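Local coordinates for Lmo0131 protein (Listeria monocytogenes, PDB 4Q6J) that is an EAL-domain protein with a TIM-barrel fold that may act as a phosphodiesterase specific for cyclic di-GMP, at the interface of chains A and B and the interface of chains A and C. Residues are numbered along the deposited sequence; one frame, centred on the assembly and turned at random. Chains: chain A/B/C, Lmo0131 protein.

Contact 1: the interface of chains A and B. Residues chain A 158-163; chain B 129, 158-162.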
loop_
_atom_site.group_PDB
_atom_site.type_symbol
_atom_site.label_atom_id
_atom_site.label_comp_id
_atom_site.label_asym_id
_atom_site.label_seq_id
_atom_site.Cartn_x
_atom_site.Cartn_y
_atom_site.Cartn_z
ATOM N N GLY A 158 -4.345 2.612 15.677
ATOM C CA GLY A 158 -5.135 1.418 15.436
ATOM C C GLY A 158 -5.322 1.181 13.953
ATOM O O GLY A 158 -5.259 0.036 13.481
ATOM N N LYS A 159 -5.472 2.267 13.196
ATOM C CA LYS A 159 -5.695 2.265 11.746
ATOM C C LYS A 159 -4.405 2.250 10.916
ATOM O O LYS A 159 -3.516 3.063 11.096
ATOM C CB LYS A 159 -6.556 3.487 11.370
ATOM C CG LYS A 159 -7.515 3.297 10.212
ATOM C CD LYS A 159 -7.791 4.609 9.498
ATOM C CE LYS A 159 -8.843 5.426 10.218
ATOM N NZ LYS A 159 -9.141 6.725 9.553
ATOM N N GLY A 160 -4.333 1.333 9.948
ATOM C CA GLY A 160 -3.214 1.306 9.023
ATOM C C GLY A 160 -1.953 0.615 9.493
ATOM O O GLY A 160 -2.009 -0.296 10.282
ATOM N N TYR A 161 -0.815 1.017 8.958
ATOM C CA TYR A 161 0.448 0.366 9.289
ATOM C C TYR A 161 1.212 0.887 10.534
ATOM O O TYR A 161 1.322 2.084 10.784
ATOM C CB TYR A 161 1.377 0.324 8.069
ATOM C CG TYR A 161 1.077 -0.766 7.069
ATOM C CD1 TYR A 161 1.546 -2.056 7.249
ATOM C CD2 TYR A 161 0.335 -0.500 5.945
ATOM C CE1 TYR A 161 1.276 -3.046 6.333
ATOM C CE2 TYR A 161 0.058 -1.486 5.028
ATOM C CZ TYR A 161 0.536 -2.754 5.225
ATOM O OH TYR A 161 0.267 -3.724 4.301
ATOM N N SER A 162 1.678 -0.078 11.308
ATOM C CA SER A 162 2.711 0.073 12.314
ATOM C C SER A 162 2.477 1.035 13.491
ATOM O O SER A 162 3.394 1.662 13.953
ATOM C CB SER A 162 4.005 0.460 11.611
ATOM O OG SER A 162 4.148 -0.276 10.429
ATOM N N SER A 163 1.254 1.115 13.975
ATOM C CA SER A 163 0.877 2.040 15.011
ATOM C C SER A 163 1.765 1.804 16.230
ATOM O O SER A 163 2.399 2.730 16.734
ATOM C CB SER A 163 -0.615 1.903 15.336
ATOM O OG SER A 163 -1.408 2.433 14.291
ATOM N N ARG B 129 -2.277 -9.636 5.656
ATOM C CA ARG B 129 -3.430 -8.911 6.094
ATOM C C ARG B 129 -3.386 -7.486 5.549
ATOM O O ARG B 129 -2.322 -6.898 5.500
ATOM C CB ARG B 129 -3.450 -8.934 7.617
ATOM C CG ARG B 129 -3.298 -10.336 8.203
ATOM C CD ARG B 129 -3.429 -10.365 9.750
ATOM N NE ARG B 129 -2.293 -9.747 10.420
ATOM C CZ ARG B 129 -2.228 -8.456 10.736
ATOM N NH1 ARG B 129 -1.158 -7.954 11.331
ATOM N NH2 ARG B 129 -3.244 -7.670 10.460
ATOM N N GLY B 158 0.721 -6.118 14.644
ATOM C CA GLY B 158 0.974 -4.717 14.815
ATOM C C GLY B 158 1.905 -4.168 13.769
ATOM O O GLY B 158 1.866 -2.980 13.503
ATOM N N LYS B 159 2.750 -5.017 13.199
ATOM C CA LYS B 159 3.444 -4.666 11.971
ATOM C C LYS B 159 2.501 -4.645 10.786
ATOM O O LYS B 159 2.445 -3.672 10.059
ATOM C CB LYS B 159 4.599 -5.629 11.704
ATOM C CG LYS B 159 5.161 -5.547 10.292
ATOM C CD LYS B 159 6.212 -6.610 10.017
ATOM C CE LYS B 159 6.906 -6.338 8.692
ATOM N NZ LYS B 159 7.430 -7.560 8.029
ATOM N N GLY B 160 1.706 -5.705 10.646
ATOM C CA GLY B 160 0.817 -5.848 9.509
ATOM C C GLY B 160 -0.293 -4.816 9.507
ATOM O O GLY B 160 -0.357 -3.957 10.386
ATOM N N TYR B 161 -1.156 -4.910 8.537
ATOM C CA TYR B 161 -2.187 -3.941 8.415
ATOM C C TYR B 161 -3.216 -4.064 9.520
ATOM O O TYR B 161 -3.716 -5.132 9.805
ATOM C CB TYR B 161 -2.849 -4.147 7.086
ATOM C CG TYR B 161 -3.806 -3.076 6.713
ATOM C CD1 TYR B 161 -5.163 -3.328 6.652
ATOM C CD2 TYR B 161 -3.360 -1.811 6.422
ATOM C CE1 TYR B 161 -6.052 -2.335 6.310
ATOM C CE2 TYR B 161 -4.235 -0.822 6.066
ATOM C CZ TYR B 161 -5.574 -1.090 6.013
ATOM O OH TYR B 161 -6.422 -0.085 5.665
ATOM N N SER B 162 -3.547 -2.948 10.136
ATOM C CA SER B 162 -4.750 -2.821 10.949
ATOM C C SER B 162 -4.922 -4.022 11.872
ATOM O O SER B 162 -5.965 -4.676 11.868
ATOM C CB SER B 162 -5.984 -2.662 10.058
ATOM O OG SER B 162 -6.242 -1.296 9.782
#
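The carbonyl oxygen O of the poorly ordered B:Tyr161 accepts from the guanidinium NH2 of B:Arg129 at 2.7 Å, the one donor to it among the residues of the patch. This N-H arrives bent, 133° at the hydrogen and above the carbonyl plane, and ties the loop down beside the residue that bonds to chain A. That residue, B:Ser162, meets A:Gly160 with two bonds: its backbone N donates to A:Gly160 O at 3.1 Å, and its hydroxyl OG accepts from A:Gly160 N at 3.3 Å. Both are nearly straight and accompany an antiparallel beta bridge between the two Tyr161 residues. A:Tyr161 is also poorly ordered; as modelled, the rings meet edge to face with planes 60° apart, and CD2 of B:Tyr161 comes within 3.7 Å of CE2 of A:Tyr161. CG of B:Tyr161 is anti to its backbone N (chi1 -171°), unlike that of A:Tyr161, and the ring thereby reaches A:Gly160 CA with CE2, 3.8 Å away. CD1 of A:Tyr161 lies 3.4 Å from B:Lys159 O. The DDFGxGYSSL stretch here is loop 6 of EAL domains, a known dimerisation element; it pairs chains A and B of the deposited assembly, probably as in other EAL dimers, and may couple their active sites.

Contact 2: the interface of chains A and C. Residues chain A 215, 234, 238; chain C 4-9.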
loop_
_atom_site.group_PDB
_atom_site.type_symbol
_atom_site.label_atom_id
_atom_site.label_comp_id
_atom_site.label_asym_id
_atom_site.label_seq_id
_atom_site.Cartn_x
_atom_site.Cartn_y
_atom_site.Cartn_z
ATOM N N GLU A 215 -19.551 11.526 19.418
ATOM C CA GLU A 215 -20.821 11.905 18.807
ATOM C C GLU A 215 -21.977 12.020 19.808
ATOM O O GLU A 215 -22.979 12.663 19.522
ATOM C CB GLU A 215 -21.183 10.901 17.707
ATOM C CG GLU A 215 -20.197 10.888 16.541
ATOM C CD GLU A 215 -20.537 11.907 15.484
ATOM O OE1 GLU A 215 -21.741 12.122 15.280
ATOM O OE2 GLU A 215 -19.622 12.469 14.847
ATOM N N TYR A 234 -18.044 15.951 16.893
ATOM C CA TYR A 234 -19.201 16.780 16.561
ATOM C C TYR A 234 -20.049 17.057 17.801
ATOM O O TYR A 234 -20.767 18.059 17.873
ATOM C CB TYR A 234 -20.053 16.091 15.488
ATOM C CG TYR A 234 -21.163 16.950 14.899
ATOM C CD1 TYR A 234 -20.944 17.700 13.750
ATOM C CD2 TYR A 234 -22.437 16.988 15.476
ATOM C CE1 TYR A 234 -21.952 18.485 13.199
ATOM C CE2 TYR A 234 -23.455 17.763 14.928
ATOM C CZ TYR A 234 -23.207 18.518 13.787
ATOM O OH TYR A 234 -24.206 19.306 13.229
ATOM N N ARG A 238 -17.926 20.725 15.571
ATOM C CA ARG A 238 -17.251 20.390 14.335
ATOM C C ARG A 238 -16.145 21.427 14.129
ATOM O O ARG A 238 -16.013 22.364 14.927
ATOM C CB ARG A 238 -18.264 20.415 13.188
ATOM C CG ARG A 238 -18.804 21.777 12.903
ATOM C CD ARG A 238 -20.140 21.717 12.249
ATOM N NE ARG A 238 -20.602 23.064 11.957
ATOM C CZ ARG A 238 -21.240 23.853 12.815
ATOM N NH1 ARG A 238 -21.512 23.433 14.044
ATOM N NH2 ARG A 238 -21.615 25.074 12.437
HETATM N N MSE C 4 -15.171 16.975 9.807
HETATM C CA MSE C 4 -16.456 16.992 9.165
HETATM C C MSE C 4 -17.426 18.087 9.507
HETATM O O MSE C 4 -17.793 18.311 10.680
HETATM C CB MSE C 4 -17.146 15.641 9.252
HETATM C CG MSE C 4 -17.578 15.110 7.881
HETATM SE SE MSE C 4 -17.428 16.387 6.377
HETATM C CE MSE C 4 -17.740 15.051 4.960
ATOM N N ASP C 5 -17.905 18.711 8.441
ATOM C CA ASP C 5 -18.933 19.718 8.468
ATOM C C ASP C 5 -20.224 19.124 9.001
ATOM O O ASP C 5 -21.056 19.839 9.533
ATOM C CB ASP C 5 -19.147 20.285 7.068
ATOM C CG ASP C 5 -19.659 21.704 7.083
ATOM O OD1 ASP C 5 -20.002 22.197 8.164
ATOM O OD2 ASP C 5 -19.729 22.324 6.006
ATOM N N ILE C 6 -20.425 17.828 8.805
ATOM C CA ILE C 6 -21.555 17.157 9.425
ATOM C C ILE C 6 -21.113 16.006 10.327
ATOM O O ILE C 6 -20.025 15.512 10.199
ATOM C CB ILE C 6 -22.614 16.724 8.395
ATOM C CG1 ILE C 6 -22.140 15.555 7.527
ATOM C CG2 ILE C 6 -22.994 17.902 7.517
ATOM C CD1 ILE C 6 -23.293 14.808 6.892
ATOM N N SER C 7 -21.976 15.613 11.259
ATOM C CA SER C 7 -21.660 14.573 12.224
ATOM C C SER C 7 -21.515 13.234 11.546
ATOM O O SER C 7 -22.178 12.988 10.535
ATOM C CB SER C 7 -22.785 14.466 13.232
ATOM O OG SER C 7 -23.900 13.823 12.665
ATOM N N SER C 8 -20.721 12.338 12.091
ATOM C CA SER C 8 -20.715 10.976 11.596
ATOM C C SER C 8 -22.085 10.305 11.768
ATOM O O SER C 8 -22.503 9.522 10.928
ATOM C CB SER C 8 -19.661 10.145 12.319
ATOM O OG SER C 8 -18.906 10.932 13.207
ATOM N N THR C 9 -22.759 10.572 12.884
ATOM C CA THR C 9 -24.089 10.015 13.113
ATOM C C THR C 9 -25.074 10.185 11.955
ATOM O O THR C 9 -25.674 9.225 11.506
ATOM C CB THR C 9 -24.706 10.677 14.325
ATOM O OG1 THR C 9 -23.947 10.341 15.505
ATOM C CG2 THR C 9 -26.134 10.235 14.471
#
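One face of the A:Tyr234 ring carries the CB methylene of C:Ser7, which sits 3.5 Å from the ring centroid and displaced toward the rim, a CH-pi contact. CG of A:Tyr234 is anti to its backbone N (chi1 -171°), and the ring lies along the backbone from C:Ile6 to C:Ser7. The guanidinium of A:Arg238 and the carboxylate of C:Asp5 lie side by side with planes nearly parallel, 11° apart, yet NE of A:Arg238 stays 3.9 Å from OD1 of C:Asp5; the salt bridge is long, and C:Asp5 is poorly ordered, so it is probably weak. The third flat group, the A:Glu215 carboxylate, turns one face to the start of helix 8-16 of chain C. Two backbone N-H groups meet it from above that face: C:Ser8 N lies 3.0 Å from OE2 of A:Glu215, and C:Thr9 N lies 3.0 Å from its OE1, the latter nearly straight at 167°. The arrangement is an intermolecular cap on the helix N-terminus, whose partial positive charge should favour an ionised glutamate. The A-C pairing itself may be a crystal-packing contact. OE1 of A:Glu215 also accepts, through its anti lone pair, the hydroxyl OG1 of C:Thr9 at 2.8 Å.

Contact 3: the interface of chains A and B. Residues chain A 164, 167-168, 201, 204-205; chain B 190, 193-194, 197.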
loop_
_atom_site.group_PDB
_atom_site.type_symbol
_atom_site.label_atom_id
_atom_site.label_comp_id
_atom_site.label_asym_id
_atom_site.label_seq_id
_atom_site.Cartn_x
_atom_site.Cartn_y
_atom_site.Cartn_z
ATOM N N LEU A 164 1.858 0.545 16.649
ATOM C CA LEU A 164 2.687 0.174 17.777
ATOM C C LEU A 164 4.172 0.419 17.484
ATOM O O LEU A 164 4.937 0.704 18.396
ATOM C CB LEU A 164 2.456 -1.286 18.129
ATOM C CG LEU A 164 1.073 -1.562 18.696
ATOM C CD1 LEU A 164 0.802 -3.042 18.787
ATOM C CD2 LEU A 164 0.898 -0.920 20.053
ATOM N N LEU A 167 4.740 4.138 17.919
ATOM C CA LEU A 167 4.631 4.402 19.333
ATOM C C LEU A 167 5.931 4.007 20.014
ATOM O O LEU A 167 6.409 4.688 20.917
ATOM C CB LEU A 167 3.482 3.575 19.873
ATOM C CG LEU A 167 3.058 3.860 21.277
ATOM C CD1 LEU A 167 2.556 5.275 21.350
ATOM C CD2 LEU A 167 1.976 2.896 21.633
ATOM N N ARG A 168 6.516 2.906 19.548
ATOM C CA ARG A 168 7.730 2.383 20.130
ATOM C C ARG A 168 8.876 3.317 19.877
ATOM O O ARG A 168 9.653 3.609 20.777
ATOM C CB ARG A 168 8.103 1.050 19.477
ATOM C CG ARG A 168 9.450 0.518 19.926
ATOM C CD ARG A 168 9.737 -0.844 19.332
ATOM N NE ARG A 168 10.930 -1.478 19.896
ATOM C CZ ARG A 168 11.271 -2.744 19.671
ATOM N NH1 ARG A 168 10.505 -3.533 18.918
ATOM N NH2 ARG A 168 12.364 -3.228 20.216
ATOM N N LEU A 201 -2.038 1.443 28.202
ATOM C CA LEU A 201 -0.733 1.429 27.559
ATOM C C LEU A 201 -0.155 2.838 27.419
ATOM O O LEU A 201 0.974 3.091 27.816
ATOM C CB LEU A 201 -0.812 0.769 26.182
ATOM C CG LEU A 201 0.478 0.787 25.353
ATOM C CD1 LEU A 201 1.723 0.265 26.132
ATOM C CD2 LEU A 201 0.235 0.002 24.081
ATOM N N ASP A 204 0.870 4.162 30.659
ATOM C CA ASP A 204 2.107 3.529 31.155
ATOM C C ASP A 204 3.360 4.045 30.429
ATOM O O ASP A 204 4.456 3.981 30.953
ATOM C CB ASP A 204 2.031 2.021 31.032
ATOM C CG ASP A 204 1.255 1.379 32.164
ATOM O OD1 ASP A 204 1.266 1.886 33.303
ATOM O OD2 ASP A 204 0.637 0.334 31.907
ATOM N N LEU A 205 3.183 4.560 29.223
ATOM C CA LEU A 205 4.273 5.133 28.477
ATOM C C LEU A 205 4.448 6.649 28.729
ATOM O O LEU A 205 5.172 7.322 28.002
ATOM C CB LEU A 205 4.058 4.864 26.999
ATOM C CG LEU A 205 4.216 3.389 26.609
ATOM C CD1 LEU A 205 3.720 3.150 25.190
ATOM C CD2 LEU A 205 5.658 2.914 26.771
ATOM N N LYS B 190 10.182 0.983 26.631
ATOM C CA LYS B 190 8.893 1.189 26.018
ATOM C C LYS B 190 8.373 -0.117 25.397
ATOM O O LYS B 190 7.203 -0.431 25.507
ATOM C CB LYS B 190 8.977 2.264 24.933
ATOM C CG LYS B 190 9.277 3.649 25.412
ATOM C CD LYS B 190 9.431 4.666 24.235
ATOM C CE LYS B 190 8.088 5.046 23.596
ATOM N NZ LYS B 190 8.117 6.137 22.567
ATOM N N ILE B 193 7.083 -2.472 27.996
ATOM C CA ILE B 193 5.755 -2.074 28.403
ATOM C C ILE B 193 4.719 -2.446 27.328
ATOM O O ILE B 193 3.617 -2.910 27.644
ATOM C CB ILE B 193 5.720 -0.587 28.756
ATOM C CG1 ILE B 193 6.554 -0.352 30.008
ATOM C CG2 ILE B 193 4.318 -0.145 29.039
ATOM C CD1 ILE B 193 6.961 1.048 30.183
ATOM N N ILE B 194 5.083 -2.276 26.064
ATOM C CA ILE B 194 4.148 -2.553 24.992
ATOM C C ILE B 194 3.804 -4.029 24.935
ATOM O O ILE B 194 2.631 -4.410 24.824
ATOM C CB ILE B 194 4.686 -2.090 23.646
ATOM C CG1 ILE B 194 4.707 -0.566 23.581
ATOM C CG2 ILE B 194 3.848 -2.672 22.503
ATOM C CD1 ILE B 194 5.588 -0.014 22.501
ATOM N N ALA B 197 1.484 -4.980 27.741
ATOM C CA ALA B 197 0.135 -4.489 27.423
ATOM C C ALA B 197 -0.571 -5.395 26.404
ATOM O O ALA B 197 -1.741 -5.712 26.543
ATOM C CB ALA B 197 0.218 -3.097 26.901
#
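At the apolar centre the CD1 branch of A:Leu201 points against helix 189-204 of chain B. It meets the methyl CB of B:Ala197 at 3.8 Å, and both CA of B:Ile194 and CG2 of B:Ile193 at 3.9 Å, so one methyl group is held among three contact residues of a single helical surface. CG of A:Leu201 is anti to its backbone N (chi1 176°), which sends the branch across to the partner. The same helix of each chain takes part, and the whole interface is two-fold symmetric. One step outward, CB of A:Asp204 touches CG2 of B:Ile193 at 3.7 Å, so the aspartate contributes its methylene to the packing. A:Leu205 crosses B:Lys190 at about a right angle and lays CD2 at 3.7 Å from the CA of the lysine. On the other flank, CD1 of B:Ile194 reaches the backbone CA of A:Arg168 at 4.0 Å. The polar rim is formed by B:Lys190, whose chain bends at chi3 (74°) and brings its ammonium NZ to 2.8 Å from A:Leu167 O, nearly along the C=O axis. A:Arg168 O adds only a weak bond. These carbonyls lie near the end of helix 163-169, whose negative pole would suit a cation. In the deposited assembly, and probably in a dimer, the patch gives the A-B pairing an apolar helix-to-helix core with a charged clasp at its edge.

Contact 1 and contact 3 belong to the same A-B interface, their C-alpha centres about 15 Å apart, and helix 163-169 of chain A joins them: its first residue, A:Ser163, lies in contact 1, and A:Leu164, A:Leu167 and A:Arg168 of the same helix take part in contact 3. Loop pairing and helix packing can therefore act as one continuous dimer surface. Contact 2 stands apart, about 26 Å from contact 1 and 31 Å from contact 3 between C-alpha centres, and shares no residue with either. Chain A thus uses separate surfaces for B and C, consistent with the deposited four-copy assembly, though the structure alone does not show that this assembly forms in solution.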